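Local coordinates for NIPSNAP domain protein (Burkholderia xenovorans, PDB 5K9F) that is of unknown function but carries a NIPSNAP domain of the dimeric alpha-beta barrel clan and holds oxamic acid in a pocket, at residues 42-48 / 60-66; 9-14 / 65-71. All coordinates share one frame; numbering follows the deposited sequence.

Both contacts involve the antiparallel four-stranded sheet of the NIPSNAP domain, whose strands run in the order 45-51, 58-65, 10-18, 95-105. Contact 1 pairs the outermost strand 45-51 with 58-65; contact 2 joins 10-18 to the end of 58-65 and to the start of helix 68-79. Along the chain, segment 9-14 comes first, then 42-48, 60-66 and 65-71, so contact 1 falls within the span that contact 2 closes. Their centres are about 8 Å apart, and they share Phe65 and Asp66. Strand 58-65 is thus paired on both flanks, and both contacts reach a second subunit, consistent with the dimeric alpha-beta barrel clan.

Contact 1. Residues 42-48 / 60-66; sequences LGRLLGY and IQLWGFD
The indole of Trp63 is clamped between two leucines where strands 45-51 and 58-65 pair, across a classic beta bulge, in the antiparallel sheet of the NIPSNAP domain. Leu42, ending helix 35-42, lays CD1 over one face, 3.9 Å from the centroid of the Trp63 six-membered ring, a CH-pi contact. Leu45 CD1 lies over the opposite face, 3.7 Å from the same centroid, its chi1 of 178° setting CG trans to the backbone N. At the bulge, Leu46 and Gly47 stand against the single residue Leu62: Leu46 N donates to Leu62 O at 2.8 Å, and Gly47 N adds a weak bond to the same oxygen. The extra residue turns Leu46 toward strand 58-65, where its CB meets Leu62 CB and its CD1 rests against the backbone of Trp63 and Gly64. Arg44 passes its guanidinium face over Gly64 O, a fit the missing side chain permits, and ends in a weak salt bridge to Asp66. Gln61 CB sits over one face of the ring of Tyr48, whose side chain is about 4 Å (nearest atoms) from the bound oxamic acid, while Gln61 OE1 accepts from Trp63 NE1 at 2.7 Å on an in-plane lone pair.

Contact 2. Residues 9-14 / 65-71; sequences MLVEQR and FDSFEDR
Arg71 holds the Glu12 carboxylate through NE and NH2, one to each oxygen, yet both meet it from above its plane, the guanidinium and carboxylate being turned 65° apart. This salt bridge ties strand 10-18 of the antiparallel sheet to helix 68-79, which begins just after the neighbouring strand ends. NE reaches Glu12 OE1 at 2.9 Å and NH2 reaches Glu12 OE2, both oxygens lying close to the guanidinium plane of Arg71. Arg14 NH1 approaches that same OE2 from the opposite face, on its syn side, and Thr100 of strand 95-105 gives the oxygen a further hydrogen bond. The two arginines come within 4.2 Å of each other, NH1 of Arg14 to NH2 of Arg71, with the shared carboxylate between them probably offsetting their charge. An extended Glu12 chain (chi1 177°, chi2 -179°) lifts the acid off the strand toward the helix.

Arg71 CB lies over one face of the Phe65 ring, offset toward its rim, and Phe65 CE2 comes to 3.7 Å from Glu12 OE1. Backbone bonds in both directions join Leu10 and Phe65 as an antiparallel hydrogen-bonded pair, the last rung before the chain turns into the helix. Leu10 then reaches past this rung: its CD2 rests 3.6 Å from Phe68 CA and also touches Phe68 CB, packing the strand against the first turn. The Phe68 ring itself stacks on Phe68 of a third subunit, so this corner also faces a subunit interface. Ser67 is the N-cap of the helix, and its OG accepts from Asp70 N at 3.0 Å.

Contact 1. Residues 42-48 / 60-66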
loop_
_atom_site.group_PDB
_atom_site.type_symbol
_atom_site.label_atom_id
_atom_site.label_comp_id
_atom_site.label_asym_id
_atom_site.label_seq_id
_atom_site.Cartn_x
_atom_site.Cartn_y
_atom_site.Cartn_z
ATOM N N LEU A 42 7.165 28.564 12.774
ATOM C CA LEU A 42 6.796 27.310 13.421
ATOM C C LEU A 42 7.566 27.062 14.708
ATOM O O LEU A 42 7.043 26.402 15.615
ATOM C CB LEU A 42 7.006 26.141 12.458
ATOM C CG LEU A 42 6.139 26.177 11.197
ATOM C CD1 LEU A 42 6.289 24.893 10.377
ATOM C CD2 LEU A 42 4.674 26.432 11.522
ATOM N N GLY A 43 8.811 27.520 14.831
ATOM C CA GLY A 43 9.426 27.519 16.152
ATOM C C GLY A 43 10.536 26.536 16.498
ATOM O O GLY A 43 11.580 26.957 17.008
ATOM N N ARG A 44 10.328 25.234 16.281
ATOM C CA ARG A 44 11.316 24.212 16.638
ATOM C C ARG A 44 11.445 23.164 15.536
ATOM O O ARG A 44 10.674 22.203 15.498
ATOM C CB ARG A 44 10.917 23.566 17.960
ATOM C CG ARG A 44 11.925 22.593 18.547
ATOM C CD ARG A 44 11.737 22.465 20.065
ATOM N NE ARG A 44 10.380 22.058 20.441
ATOM C CZ ARG A 44 9.493 22.845 21.046
ATOM N NH1 ARG A 44 8.285 22.383 21.343
ATOM N NH2 ARG A 44 9.811 24.091 21.360
ATOM N N LEU A 45 12.446 23.335 14.665
ATOM C CA LEU A 45 12.785 22.301 13.686
ATOM C C LEU A 45 13.600 21.220 14.379
ATOM O O LEU A 45 14.636 21.516 14.989
ATOM C CB LEU A 45 13.575 22.904 12.525
ATOM C CG LEU A 45 14.053 21.934 11.433
ATOM C CD1 LEU A 45 12.861 21.279 10.758
ATOM C CD2 LEU A 45 14.908 22.668 10.408
ATOM N N LEU A 46 13.133 19.974 14.294
ATOM C CA LEU A 46 13.812 18.845 14.919
ATOM C C LEU A 46 14.652 18.038 13.946
ATOM O O LEU A 46 15.566 17.327 14.381
ATOM C CB LEU A 46 12.786 17.908 15.570
ATOM C CG LEU A 46 11.942 18.510 16.695
ATOM C CD1 LEU A 46 10.823 17.547 17.072
ATOM C CD2 LEU A 46 12.797 18.815 17.903
ATOM N N GLY A 47 14.364 18.131 12.653
ATOM C CA GLY A 47 15.097 17.393 11.649
ATOM C C GLY A 47 14.551 17.683 10.270
ATOM O O GLY A 47 13.343 17.894 10.097
ATOM N N TYR A 48 15.431 17.720 9.277
ATOM C CA TYR A 48 15.024 17.947 7.892
ATOM C C TYR A 48 15.933 17.068 7.046
ATOM O O TYR A 48 17.150 17.281 7.025
ATOM C CB TYR A 48 15.151 19.430 7.518
ATOM C CG TYR A 48 14.208 19.919 6.433
ATOM C CD1 TYR A 48 14.336 19.487 5.125
ATOM C CD2 TYR A 48 13.220 20.855 6.715
ATOM C CE1 TYR A 48 13.486 19.962 4.131
ATOM C CE2 TYR A 48 12.366 21.319 5.740
ATOM C CZ TYR A 48 12.497 20.874 4.447
ATOM O OH TYR A 48 11.644 21.339 3.464
ATOM N N ILE A 60 11.715 14.796 4.290
ATOM C CA ILE A 60 11.041 14.428 5.524
ATOM C C ILE A 60 11.420 15.451 6.577
ATOM O O ILE A 60 12.613 15.704 6.794
ATOM C CB ILE A 60 11.442 13.009 5.960
ATOM C CG1 ILE A 60 10.966 11.997 4.912
ATOM C CG2 ILE A 60 10.861 12.675 7.314
ATOM C CD1 ILE A 60 11.557 10.622 5.147
ATOM N N GLN A 61 10.415 16.058 7.219
ATOM C CA GLN A 61 10.709 17.070 8.221
ATOM C C GLN A 61 9.979 16.766 9.518
ATOM O O GLN A 61 8.847 16.287 9.514
ATOM C CB GLN A 61 10.350 18.482 7.731
ATOM C CG GLN A 61 8.979 18.642 7.160
ATOM C CD GLN A 61 8.859 19.904 6.338
ATOM O OE1 GLN A 61 8.546 20.965 6.864
ATOM N NE2 GLN A 61 9.121 19.796 5.038
ATOM N N LEU A 62 10.646 17.034 10.634
ATOM C CA LEU A 62 10.046 16.882 11.949
ATOM C C LEU A 62 10.038 18.233 12.643
ATOM O O LEU A 62 11.062 18.916 12.696
ATOM C CB LEU A 62 10.792 15.854 12.802
ATOM C CG LEU A 62 10.535 14.403 12.376
ATOM C CD1 LEU A 62 11.469 13.983 11.254
ATOM C CD2 LEU A 62 10.664 13.475 13.572
ATOM N N TRP A 63 8.872 18.607 13.165
ATOM C CA TRP A 63 8.669 19.866 13.879
ATOM C C TRP A 63 8.077 19.583 15.249
ATOM O O TRP A 63 7.215 18.713 15.388
ATOM C CB TRP A 63 7.707 20.790 13.112
ATOM C CG TRP A 63 8.216 21.230 11.779
ATOM C CD1 TRP A 63 8.005 20.617 10.579
ATOM C CD2 TRP A 63 9.030 22.376 11.512
ATOM N NE1 TRP A 63 8.637 21.324 9.572
ATOM C CE2 TRP A 63 9.279 22.397 10.125
ATOM C CE3 TRP A 63 9.586 23.382 12.316
ATOM C CZ2 TRP A 63 10.046 23.397 9.522
ATOM C CZ3 TRP A 63 10.340 24.370 11.716
ATOM C CH2 TRP A 63 10.570 24.362 10.333
ATOM N N GLY A 64 8.536 20.321 16.260
ATOM C CA GLY A 64 8.032 20.185 17.617
ATOM C C GLY A 64 7.166 21.377 18.002
ATOM O O GLY A 64 7.553 22.528 17.793
ATOM N N PHE A 65 6.001 21.080 18.586
ATOM C CA PHE A 65 5.049 22.107 18.996
ATOM C C PHE A 65 4.656 21.926 20.453
ATOM O O PHE A 65 4.573 20.801 20.954
ATOM C CB PHE A 65 3.792 22.071 18.128
ATOM C CG PHE A 65 4.056 22.350 16.681
ATOM C CD1 PHE A 65 4.217 23.650 16.234
ATOM C CD2 PHE A 65 4.118 21.311 15.759
ATOM C CE1 PHE A 65 4.448 23.921 14.886
ATOM C CE2 PHE A 65 4.363 21.569 14.416
ATOM C CZ PHE A 65 4.521 22.872 13.976
ATOM N N ASP A 66 4.410 23.055 21.133
ATOM C CA ASP A 66 3.951 22.998 22.517
ATOM C C ASP A 66 2.607 22.296 22.630
ATOM O O ASP A 66 2.329 21.638 23.640
ATOM C CB ASP A 66 3.839 24.406 23.102
ATOM C CG ASP A 66 5.169 25.117 23.190
ATOM O OD1 ASP A 66 6.213 24.432 23.207
ATOM O OD2 ASP A 66 5.165 26.369 23.258
HETATM O O HOH W 1 7.236 25.261 18.038
HETATM O O HOH W 2 8.018 23.816 15.209
HETATM O O HOH W 3 9.364 22.811 4.123
#

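Contact 2. Residues 9-14 / 65-71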
loop_
_atom_site.group_PDB
_atom_site.type_symbol
_atom_site.label_atom_id
_atom_site.label_comp_id
_atom_site.label_asym_id
_atom_site.label_seq_id
_atom_site.Cartn_x
_atom_site.Cartn_y
_atom_site.Cartn_z
ATOM N N MET A 9 5.356 17.665 24.497
ATOM C CA MET A 9 5.568 18.165 23.145
ATOM C C MET A 9 4.781 17.322 22.122
ATOM O O MET A 9 4.637 16.111 22.255
ATOM C CB MET A 9 7.069 18.175 22.801
ATOM C CG MET A 9 7.393 18.717 21.400
ATOM S SD MET A 9 9.148 19.011 21.020
ATOM C CE MET A 9 9.807 17.345 20.876
ATOM N N LEU A 10 4.235 17.992 21.122
ATOM C CA LEU A 10 3.595 17.339 19.991
ATOM C C LEU A 10 4.545 17.407 18.804
ATOM O O LEU A 10 4.998 18.494 18.438
ATOM C CB LEU A 10 2.284 18.048 19.657
ATOM C CG LEU A 10 1.503 17.563 18.447
ATOM C CD1 LEU A 10 0.910 16.208 18.748
ATOM C CD2 LEU A 10 0.425 18.584 18.092
ATOM N N VAL A 11 4.841 16.262 18.192
ATOM C CA VAL A 11 5.796 16.206 17.090
ATOM C C VAL A 11 5.060 15.900 15.795
ATOM O O VAL A 11 4.237 14.976 15.736
ATOM C CB VAL A 11 6.903 15.176 17.372
ATOM C CG1 VAL A 11 7.791 15.025 16.173
ATOM C CG2 VAL A 11 7.735 15.630 18.572
ATOM N N GLU A 12 5.334 16.684 14.762
ATOM C CA GLU A 12 4.763 16.435 13.446
ATOM C C GLU A 12 5.848 15.940 12.502
ATOM O O GLU A 12 6.915 16.560 12.406
ATOM C CB GLU A 12 4.118 17.699 12.879
ATOM C CG GLU A 12 3.574 17.455 11.474
ATOM C CD GLU A 12 2.945 18.698 10.850
ATOM O OE1 GLU A 12 3.109 19.795 11.420
ATOM O OE2 GLU A 12 2.300 18.570 9.779
ATOM N N GLN A 13 5.589 14.822 11.810
ATOM C CA GLN A 13 6.512 14.327 10.786
ATOM C C GLN A 13 5.820 14.464 9.438
ATOM O O GLN A 13 4.823 13.782 9.176
ATOM C CB GLN A 13 6.946 12.877 11.025
ATOM C CG GLN A 13 7.940 12.439 9.933
ATOM C CD GLN A 13 8.649 11.127 10.220
ATOM O OE1 GLN A 13 9.733 10.883 9.700
ATOM N NE2 GLN A 13 8.029 10.270 11.010
ATOM N N ARG A 14 6.352 15.335 8.582
ATOM C CA ARG A 14 5.777 15.595 7.267
ATOM C C ARG A 14 6.661 14.973 6.202
ATOM O O ARG A 14 7.890 15.021 6.297
ATOM C CB ARG A 14 5.667 17.091 6.978
ATOM C CG ARG A 14 4.741 17.823 7.864
ATOM C CD ARG A 14 4.832 19.311 7.597
ATOM N NE ARG A 14 4.213 19.752 6.347
ATOM C CZ ARG A 14 2.899 19.928 6.175
ATOM N NH1 ARG A 14 2.036 19.662 7.154
ATOM N NH2 ARG A 14 2.445 20.375 5.024
ATOM N N PHE A 65 6.001 21.080 18.586
ATOM C CA PHE A 65 5.049 22.107 18.996
ATOM C C PHE A 65 4.656 21.926 20.453
ATOM O O PHE A 65 4.573 20.801 20.954
ATOM C CB PHE A 65 3.792 22.071 18.128
ATOM C CG PHE A 65 4.056 22.350 16.681
ATOM C CD1 PHE A 65 4.217 23.650 16.234
ATOM C CD2 PHE A 65 4.118 21.311 15.759
ATOM C CE1 PHE A 65 4.448 23.921 14.886
ATOM C CE2 PHE A 65 4.363 21.569 14.416
ATOM C CZ PHE A 65 4.521 22.872 13.976
ATOM N N ASP A 66 4.410 23.055 21.133
ATOM C CA ASP A 66 3.951 22.998 22.517
ATOM C C ASP A 66 2.607 22.296 22.630
ATOM O O ASP A 66 2.329 21.638 23.640
ATOM C CB ASP A 66 3.839 24.406 23.102
ATOM C CG ASP A 66 5.169 25.117 23.190
ATOM O OD1 ASP A 66 6.213 24.432 23.207
ATOM O OD2 ASP A 66 5.165 26.369 23.258
ATOM N N SER A 67 1.762 22.432 21.615
ATOM C CA SER A 67 0.416 21.882 21.642
ATOM C C SER A 67 -0.139 21.906 20.229
ATOM O O SER A 67 0.383 22.595 19.348
ATOM C CB SER A 67 -0.503 22.677 22.571
ATOM O OG SER A 67 -0.694 23.995 22.082
ATOM N N PHE A 68 -1.225 21.160 20.028
ATOM C CA PHE A 68 -1.924 21.231 18.750
ATOM C C PHE A 68 -2.462 22.638 18.502
ATOM O O PHE A 68 -2.381 23.154 17.377
ATOM C CB PHE A 68 -3.050 20.195 18.732
ATOM C CG PHE A 68 -3.722 20.025 17.400
ATOM C CD1 PHE A 68 -3.317 19.030 16.540
ATOM C CD2 PHE A 68 -4.792 20.837 17.030
ATOM C CE1 PHE A 68 -3.947 18.844 15.317
ATOM C CE2 PHE A 68 -5.424 20.657 15.811
ATOM C CZ PHE A 68 -5.005 19.667 14.956
ATOM N N GLU A 69 -3.002 23.280 19.549
ATOM C CA GLU A 69 -3.505 24.644 19.413
ATOM C C GLU A 69 -2.412 25.584 18.923
ATOM O O GLU A 69 -2.654 26.432 18.054
ATOM C CB GLU A 69 -4.066 25.133 20.750
ATOM N N ASP A 70 -1.202 25.451 19.467
ATOM C CA ASP A 70 -0.128 26.335 19.022
ATOM C C ASP A 70 0.326 25.994 17.608
ATOM O O ASP A 70 0.685 26.892 16.838
ATOM C CB ASP A 70 1.052 26.280 19.982
ATOM C CG ASP A 70 1.855 27.573 19.977
ATOM O OD1 ASP A 70 1.238 28.664 20.036
ATOM O OD2 ASP A 70 3.096 27.503 19.906
ATOM N N ARG A 71 0.346 24.707 17.252
ATOM C CA ARG A 71 0.613 24.346 15.865
ATOM C C ARG A 71 -0.389 25.020 14.933
ATOM O O ARG A 71 -0.013 25.570 13.893
ATOM C CB ARG A 71 0.577 22.819 15.700
ATOM C CG ARG A 71 0.686 22.358 14.261
ATOM C CD ARG A 71 0.561 20.849 14.173
ATOM N NE ARG A 71 0.670 20.386 12.789
ATOM C CZ ARG A 71 -0.368 20.268 11.962
ATOM N NH1 ARG A 71 -1.592 20.578 12.368
ATOM N NH2 ARG A 71 -0.181 19.837 10.725
#